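Long-range contact in protein DOA1 (Saccharomyces cerevisiae, PDB 3ODT), which probably binds ubiquitin through its WD40 beta-propeller domain and takes part in regulating the turnover of F-box proteins: residues Q113-A126 / N137-V150. Sequence-based numbering, arbitrary orientation.
Sequences QDGVVISGSWDKTA and NLQAHNASVWDAKV
The side chain of Asn137 crosses that of Thr125 at about a right angle, its OD1 lying 3.6 Å from Thr125 CB while Lys127 donates to that same oxygen. Leu138 then pairs with Ala126 through two backbone hydrogen bonds, the shorter from Leu138 N to Ala126 O (2.8 Å), and its CD1 touches the methyl of Ala126. The chain leaves the sheet, and past His141, whose ring nitrogens are bound by Thr160 and Asp164, the extended side chain of Lys124 runs along the backbone of Asn142 and Ala143, with Lys124 CG 3.6 Å from Ala143 C. Ser144 packs its CB and OG against the CD1 side of Trp122. Val145 N donates almost straight to Ser121 O (3.0 Å, 165° at the hydrogen); this oxygen also accepts from Lys124 N on the other face of its carbonyl plane, which ties the 121-124 turn to the neighbouring strand. With CG2 anti to its own carbonyl carbon, Val145 sets this methyl against Lys124 O at 3.5 Å. Trp146 offers a ring face to the edge of Trp122 in a T-shaped stack, planes at 75°, with Trp122 NE1 3.5 Å from Trp146 CH2. Ala148 CB packs against both Ile118 CG1 (3.6 Å) and Ala126 CB (3.7 Å), and the buried Ala148 O has no hydrogen-bond partner in the model. Val150 CG2 closes the apolar row on Ile118 CG2 and Val116 CG1. Strand 133-139 thus edges one four-stranded blade, and strand 145-150 begins the next, packing nearly antiparallel over strand 116-121: the outer-to-inner strand link between successive WD40 beta-propeller blades.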
ATOM      1  N   GLN A 113       1.640   8.413   8.462  1.00 10.20           N
ATOM      2  CA  GLN A 113       2.400   8.118   9.659  1.00 12.55           C
ATOM      3  C   GLN A 113       2.603   9.377  10.503  1.00 14.46           C
ATOM      4  O   GLN A 113       3.088  10.379  10.004  1.00 15.22           O
ATOM      5  CB  GLN A 113       3.748   7.545   9.244  1.00 19.72           C
ATOM      6  CG  GLN A 113       4.434   6.721  10.315  1.00 34.16           C
ATOM      7  CD  GLN A 113       5.512   5.880   9.730  1.00 38.23           C
ATOM      8  OE1 GLN A 113       5.238   4.922   9.008  1.00 41.18           O
ATOM      9  NE2 GLN A 113       6.754   6.254   9.989  1.00 34.50           N
ATOM     10  N   ASP A 114       2.226   9.316  11.777  1.00 14.14           N
ATOM     11  CA  ASP A 114       2.584  10.340  12.747  1.00 16.09           C
ATOM     12  C   ASP A 114       2.183  11.735  12.256  1.00 17.26           C
ATOM     13  O   ASP A 114       2.974  12.673  12.330  1.00 17.85           O
ATOM     14  CB  ASP A 114       4.090  10.286  13.016  1.00 20.05           C
ATOM     15  CG  ASP A 114       4.534   8.947  13.620  1.00 25.97           C
ATOM     16  OD1 ASP A 114       3.893   8.494  14.593  1.00 31.98           O
ATOM     17  OD2 ASP A 114       5.521   8.352  13.118  1.00 26.40           O
ATOM     18  N   GLY A 115       0.968  11.855  11.721  1.00 15.41           N
ATOM     19  CA  GLY A 115       0.442  13.143  11.286  1.00 17.57           C
ATOM     20  C   GLY A 115       0.848  13.557   9.888  1.00 13.83           C
ATOM     21  O   GLY A 115       0.416  14.609   9.402  1.00 18.61           O
ATOM     22  N   VAL A 116       1.657  12.727   9.233  1.00 10.81           N
ATOM     23  CA  VAL A 116       2.182  13.037   7.908  1.00 10.09           C
ATOM     24  C   VAL A 116       1.514  12.171   6.858  1.00  7.59           C
ATOM     25  O   VAL A 116       1.430  10.970   7.020  1.00 10.74           O
ATOM     26  CB  VAL A 116       3.720  12.816   7.835  1.00 14.58           C
ATOM     27  CG1 VAL A 116       4.239  13.182   6.441  1.00 15.74           C
ATOM     28  CG2 VAL A 116       4.401  13.637   8.902  1.00 13.84           C
ATOM     29  N   VAL A 117       1.028  12.795   5.792  1.00  8.12           N
ATOM     30  CA  VAL A 117       0.560  12.051   4.635  1.00  8.01           C
ATOM     31  C   VAL A 117       1.658  12.125   3.585  1.00  7.39           C
ATOM     32  O   VAL A 117       2.220  13.195   3.321  1.00  8.06           O
ATOM     33  CB  VAL A 117      -0.724  12.657   4.041  1.00  8.04           C
ATOM     34  CG1 VAL A 117      -1.201  11.858   2.827  1.00 11.19           C
ATOM     35  CG2 VAL A 117      -1.797  12.694   5.102  1.00 10.57           C
ATOM     36  N   ILE A 118       1.989  10.995   2.973  1.00  7.27           N
ATOM     37  CA  ILE A 118       2.910  11.021   1.851  1.00  7.32           C
ATOM     38  C   ILE A 118       2.301  10.277   0.678  1.00  6.67           C
ATOM     39  O   ILE A 118       1.778   9.166   0.830  1.00  6.84           O
ATOM     40  CB  ILE A 118       4.337  10.525   2.229  1.00  7.01           C
ATOM     41  CG1 ILE A 118       5.320  10.775   1.080  1.00  7.16           C
ATOM     42  CG2 ILE A 118       4.331   9.087   2.686  1.00  7.64           C
ATOM     43  CD1 ILE A 118       6.771  10.491   1.439  1.00  9.27           C
ATOM     44  N   SER A 119       2.354  10.918  -0.493  1.00  6.35           N
ATOM     45  CA  SER A 119       1.698  10.416  -1.692  1.00  6.52           C
ATOM     46  C   SER A 119       2.728  10.240  -2.814  1.00  5.50           C
ATOM     47  O   SER A 119       3.712  10.999  -2.916  1.00  7.41           O
ATOM     48  CB  SER A 119       0.594  11.380  -2.143  1.00  7.36           C
ATOM     49  OG  SER A 119       1.131  12.686  -2.298  1.00  7.47           O
ATOM     50  N   GLY A 120       2.515   9.198  -3.624  1.00  5.77           N
ATOM     51  CA  GLY A 120       3.302   8.940  -4.814  1.00  6.55           C
ATOM     52  C   GLY A 120       2.448   9.148  -6.036  1.00  7.06           C
ATOM     53  O   GLY A 120       1.258   8.827  -6.038  1.00  6.83           O
ATOM     54  N   SER A 121       3.062   9.642  -7.108  1.00  5.93           N
ATOM     55  CA  SER A 121       2.306   9.950  -8.318  1.00  7.51           C
ATOM     56  C   SER A 121       3.019   9.694  -9.626  1.00  6.92           C
ATOM     57  O   SER A 121       4.258   9.802  -9.749  1.00  6.54           O
ATOM     58  CB  SER A 121       1.847  11.423  -8.231  1.00  7.40           C
ATOM     59  OG  SER A 121       1.239  11.926  -9.424  1.00  6.86           O
ATOM     60  N   TRP A 122       2.219   9.427 -10.646  1.00  7.47           N
ATOM     61  CA  TRP A 122       2.727   9.327 -12.008  1.00  8.75           C
ATOM     62  C   TRP A 122       3.223  10.655 -12.550  1.00  8.50           C
ATOM     63  O   TRP A 122       3.804  10.701 -13.656  1.00  9.01           O
ATOM     64  CB  TRP A 122       1.648   8.786 -12.930  1.00  9.20           C
ATOM     65  CG  TRP A 122       1.341   7.365 -12.692  1.00  8.67           C
ATOM     66  CD1 TRP A 122       1.953   6.545 -11.796  1.00  9.07           C
ATOM     67  CD2 TRP A 122       0.361   6.577 -13.363  1.00  8.82           C
ATOM     68  NE1 TRP A 122       1.427   5.276 -11.892  1.00  9.44           N
ATOM     69  CE2 TRP A 122       0.446   5.272 -12.842  1.00  9.56           C
ATOM     70  CE3 TRP A 122      -0.588   6.848 -14.349  1.00  9.51           C
ATOM     71  CZ2 TRP A 122      -0.383   4.242 -13.263  1.00 10.99           C
ATOM     72  CZ3 TRP A 122      -1.414   5.822 -14.770  1.00 10.93           C
ATOM     73  CH2 TRP A 122      -1.316   4.539 -14.216  1.00 11.94           C
ATOM     74  N   ASP A 123       2.986  11.739 -11.796  1.00  6.87           N
ATOM     75  CA  ASP A 123       3.559  13.052 -12.159  1.00  9.62           C
ATOM     76  C   ASP A 123       5.060  13.128 -11.848  1.00  9.57           C
ATOM     77  O   ASP A 123       5.705  14.145 -12.077  1.00  9.84           O
ATOM     78  CB  ASP A 123       2.789  14.242 -11.554  1.00  9.18           C
ATOM     79  CG  ASP A 123       2.951  14.375 -10.065  1.00  9.91           C
ATOM     80  OD1 ASP A 123       3.794  13.683  -9.470  1.00  7.65           O
ATOM     81  OD2 ASP A 123       2.220  15.224  -9.495  1.00 10.65           O
ATOM     82  N   LYS A 124       5.604  12.027 -11.355  1.00  7.75           N
ATOM     83  CA  LYS A 124       7.049  11.817 -11.092  1.00  8.07           C
ATOM     84  C   LYS A 124       7.532  12.434  -9.803  1.00  7.93           C
ATOM     85  O   LYS A 124       8.688  12.510  -9.583  1.00  9.01           O
ATOM     86  CB  LYS A 124       7.931  12.264 -12.271  1.00 10.51           C
ATOM     87  CG  LYS A 124       7.452  11.738 -13.589  1.00 12.11           C
ATOM     88  CD  LYS A 124       8.411  12.180 -14.728  1.00 13.44           C
ATOM     89  CE  LYS A 124       7.826  11.734 -16.063  1.00 26.08           C
ATOM     90  NZ  LYS A 124       8.286  12.599 -17.172  1.00 35.70           N
ATOM     91  N   THR A 125       6.564  12.817  -8.972  1.00  6.78           N
ATOM     92  CA  THR A 125       6.867  13.325  -7.648  1.00  8.70           C
ATOM     93  C   THR A 125       6.224  12.502  -6.545  1.00  6.00           C
ATOM     94  O   THR A 125       5.308  11.711  -6.785  1.00  7.20           O
ATOM     95  CB  THR A 125       6.361  14.793  -7.463  1.00  8.95           C
ATOM     96  OG1 THR A 125       4.938  14.793  -7.250  1.00  9.90           O
ATOM     97  CG2 THR A 125       6.711  15.659  -8.665  1.00 10.27           C
ATOM     98  N   ALA A 126       6.734  12.678  -5.331  1.00  6.67           N
ATOM     99  CA  ALA A 126       5.999  12.329  -4.122  1.00  6.34           C
ATOM    100  C   ALA A 126       5.770  13.651  -3.426  1.00  8.47           C
ATOM    101  O   ALA A 126       6.545  14.614  -3.624  1.00  7.68           O
ATOM    102  CB  ALA A 126       6.778  11.402  -3.235  1.00  9.38           C
ATOM    103  N   ASN A 137       7.556  19.061  -1.708  1.00  8.52           N
ATOM    104  CA  ASN A 137       7.438  18.464  -3.024  1.00  7.57           C
ATOM    105  C   ASN A 137       8.749  17.721  -3.333  1.00  7.57           C
ATOM    106  O   ASN A 137       9.813  18.345  -3.444  1.00 10.87           O
ATOM    107  CB  ASN A 137       7.201  19.552  -4.065  1.00  9.46           C
ATOM    108  CG  ASN A 137       7.021  18.990  -5.443  1.00 13.79           C
ATOM    109  OD1 ASN A 137       6.474  17.910  -5.607  1.00 11.10           O
ATOM    110  ND2 ASN A 137       7.517  19.703  -6.440  1.00 21.50           N
ATOM    111  N   LEU A 138       8.678  16.408  -3.448  1.00  7.52           N
ATOM    112  CA  LEU A 138       9.849  15.576  -3.694  1.00  8.49           C
ATOM    113  C   LEU A 138       9.960  15.316  -5.191  1.00  8.40           C
ATOM    114  O   LEU A 138       9.385  14.370  -5.722  1.00  8.59           O
ATOM    115  CB  LEU A 138       9.725  14.256  -2.937  1.00  7.98           C
ATOM    116  CG  LEU A 138       9.369  14.328  -1.440  1.00  8.58           C
ATOM    117  CD1 LEU A 138       9.509  12.979  -0.755  1.00  9.35           C
ATOM    118  CD2 LEU A 138      10.202  15.352  -0.694  1.00 10.80           C
ATOM    119  N   GLN A 139      10.703  16.196  -5.838  1.00  7.74           N
ATOM    120  CA  GLN A 139      10.851  16.259  -7.277  1.00 10.29           C
ATOM    121  C   GLN A 139      12.317  15.954  -7.631  1.00 11.63           C
ATOM    122  O   GLN A 139      13.222  16.723  -7.290  1.00 17.32           O
ATOM    123  CB  GLN A 139      10.428  17.666  -7.761  1.00 13.79           C
ATOM    124  CG  GLN A 139      10.220  17.805  -9.284  1.00 20.44           C
ATOM    125  CD  GLN A 139       9.428  19.074  -9.665  1.00 48.63           C
ATOM    126  OE1 GLN A 139       8.250  19.220  -9.309  1.00 45.77           O
ATOM    127  NE2 GLN A 139      10.070  19.985 -10.400  1.00 59.45           N
ATOM    128  N   ALA A 140      12.522  14.820  -8.296  1.00  9.05           N
ATOM    129  CA  ALA A 140      13.854  14.367  -8.673  1.00  8.87           C
ATOM    130  C   ALA A 140      13.797  13.162  -9.614  1.00  9.64           C
ATOM    131  O   ALA A 140      14.573  13.076 -10.565  1.00 12.29           O
ATOM    132  CB  ALA A 140      14.673  14.036  -7.434  1.00 12.92           C
ATOM    133  N   HIS A 141      12.880  12.234  -9.347  1.00  8.27           N
ATOM    134  CA  HIS A 141      12.759  11.037 -10.172  1.00  9.82           C
ATOM    135  C   HIS A 141      12.424  11.392 -11.618  1.00 11.41           C
ATOM    136  O   HIS A 141      11.747  12.390 -11.883  1.00 10.46           O
ATOM    137  CB  HIS A 141      11.673  10.095  -9.650  1.00  8.43           C
ATOM    138  CG  HIS A 141      12.081   9.309  -8.451  1.00  8.86           C
ATOM    139  ND1 HIS A 141      13.019   8.298  -8.511  1.00  9.67           N
ATOM    140  CD2 HIS A 141      11.650   9.351  -7.166  1.00  7.47           C
ATOM    141  CE1 HIS A 141      13.167   7.776  -7.305  1.00  9.19           C
ATOM    142  NE2 HIS A 141      12.344   8.394  -6.479  1.00  8.68           N
ATOM    143  N   ASN A 142      12.856  10.529 -12.538  1.00 11.53           N
ATOM    144  CA  ASN A 142      12.689  10.751 -13.968  1.00 13.69           C
ATOM    145  C   ASN A 142      11.493  10.031 -14.587  1.00 12.39           C
ATOM    146  O   ASN A 142      11.303  10.064 -15.794  1.00 12.48           O
ATOM    147  CB  ASN A 142      13.960  10.303 -14.712  1.00 21.25           C
ATOM    148  CG  ASN A 142      14.212  11.104 -15.951  1.00 38.90           C
ATOM    149  OD1 ASN A 142      13.647  12.184 -16.127  1.00 47.10           O
ATOM    150  ND2 ASN A 142      15.079  10.592 -16.821  1.00 49.60           N
ATOM    151  N   ALA A 143      10.715   9.365 -13.752  1.00 10.11           N
ATOM    152  CA  ALA A 143       9.555   8.614 -14.163  1.00  9.54           C
ATOM    153  C   ALA A 143       8.644   8.440 -12.955  1.00  9.48           C
ATOM    154  O   ALA A 143       8.980   8.881 -11.844  1.00  9.09           O
ATOM    155  CB  ALA A 143       9.952   7.257 -14.747  1.00 11.14           C
ATOM    156  N   SER A 144       7.495   7.828 -13.193  1.00  9.14           N
ATOM    157  CA  SER A 144       6.458   7.707 -12.176  1.00  8.86           C
ATOM    158  C   SER A 144       7.012   7.225 -10.852  1.00  8.73           C
ATOM    159  O   SER A 144       7.871   6.349 -10.814  1.00  8.85           O
ATOM    160  CB  SER A 144       5.388   6.739 -12.654  1.00 11.50           C
ATOM    161  OG  SER A 144       4.749   7.270 -13.786  1.00 12.23           O
ATOM    162  N   VAL A 145       6.474   7.776  -9.784  1.00  7.42           N
ATOM    163  CA  VAL A 145       6.786   7.389  -8.425  1.00  5.98           C
ATOM    164  C   VAL A 145       5.667   6.464  -7.944  1.00  7.56           C
ATOM    165  O   VAL A 145       4.533   6.882  -7.687  1.00 10.98           O
ATOM    166  CB  VAL A 145       6.929   8.623  -7.531  1.00  8.04           C
ATOM    167  CG1 VAL A 145       7.075   8.202  -6.066  1.00  8.67           C
ATOM    168  CG2 VAL A 145       8.121   9.469  -7.977  1.00 10.63           C
ATOM    169  N   TRP A 146       5.992   5.178  -7.897  1.00  6.79           N
ATOM    170  CA  TRP A 146       5.012   4.158  -7.565  1.00  5.57           C
ATOM    171  C   TRP A 146       4.736   4.065  -6.078  1.00  5.52           C
ATOM    172  O   TRP A 146       3.639   3.623  -5.678  1.00  7.16           O
ATOM    173  CB  TRP A 146       5.491   2.805  -8.066  1.00  7.09           C
ATOM    174  CG  TRP A 146       5.135   2.608  -9.514  1.00  7.65           C
ATOM    175  CD1 TRP A 146       5.988   2.604 -10.582  1.00  9.92           C
ATOM    176  CD2 TRP A 146       3.829   2.378 -10.035  1.00  7.24           C
ATOM    177  NE1 TRP A 146       5.283   2.372 -11.741  1.00 10.39           N
ATOM    178  CE2 TRP A 146       3.960   2.217 -11.428  1.00  7.97           C
ATOM    179  CE3 TRP A 146       2.563   2.238  -9.446  1.00  9.17           C
ATOM    180  CZ2 TRP A 146       2.874   1.963 -12.251  1.00  9.87           C
ATOM    181  CZ3 TRP A 146       1.476   1.987 -10.273  1.00  9.57           C
ATOM    182  CH2 TRP A 146       1.651   1.831 -11.663  1.00 10.57           C
ATOM    183  N   ASP A 147       5.701   4.452  -5.238  1.00  6.25           N
ATOM    184  CA  ASP A 147       5.483   4.430  -3.802  1.00  5.02           C
ATOM    185  C   ASP A 147       6.326   5.467  -3.092  1.00  6.16           C
ATOM    186  O   ASP A 147       7.351   5.894  -3.588  1.00  6.48           O
ATOM    187  CB  ASP A 147       5.747   3.036  -3.228  1.00  6.50           C
ATOM    188  CG  ASP A 147       5.112   2.854  -1.847  1.00  7.46           C
ATOM    189  OD1 ASP A 147       4.125   3.544  -1.539  1.00  7.98           O
ATOM    190  OD2 ASP A 147       5.631   2.042  -1.043  1.00  6.23           O
ATOM    191  N   ALA A 148       5.872   5.837  -1.903  1.00  7.17           N
ATOM    192  CA  ALA A 148       6.525   6.816  -1.051  1.00  6.51           C
ATOM    193  C   ALA A 148       6.147   6.489   0.389  1.00  4.88           C
ATOM    194  O   ALA A 148       4.972   6.188   0.710  1.00  6.12           O
ATOM    195  CB  ALA A 148       6.097   8.268  -1.412  1.00  7.60           C
ATOM    196  N   LYS A 149       7.146   6.533   1.253  1.00  6.05           N
ATOM    197  CA  LYS A 149       6.987   6.189   2.664  1.00  5.81           C
ATOM    198  C   LYS A 149       7.758   7.148   3.545  1.00  7.86           C
ATOM    199  O   LYS A 149       8.816   7.672   3.154  1.00  8.68           O
ATOM    200  CB  LYS A 149       7.494   4.780   2.921  1.00  8.45           C
ATOM    201  CG  LYS A 149       6.692   3.676   2.270  1.00  5.72           C
ATOM    202  CD  LYS A 149       5.283   3.575   2.824  1.00  7.37           C
ATOM    203  CE  LYS A 149       4.701   2.167   2.660  1.00  8.81           C
ATOM    204  NZ  LYS A 149       4.183   1.885   1.309  1.00  8.61           N
ATOM    205  N   VAL A 150       7.234   7.357   4.735  1.00  7.36           N
ATOM    206  CA  VAL A 150       7.936   8.108   5.741  1.00  8.18           C
ATOM    207  C   VAL A 150       8.975   7.184   6.407  1.00  8.63           C
ATOM    208  O   VAL A 150       8.648   6.094   6.876  1.00  9.63           O
ATOM    209  CB  VAL A 150       6.953   8.625   6.814  1.00 10.00           C
ATOM    210  CG1 VAL A 150       7.731   9.281   7.968  1.00 11.80           C
ATOM    211  CG2 VAL A 150       5.967   9.610   6.200  1.00 11.38           C
TER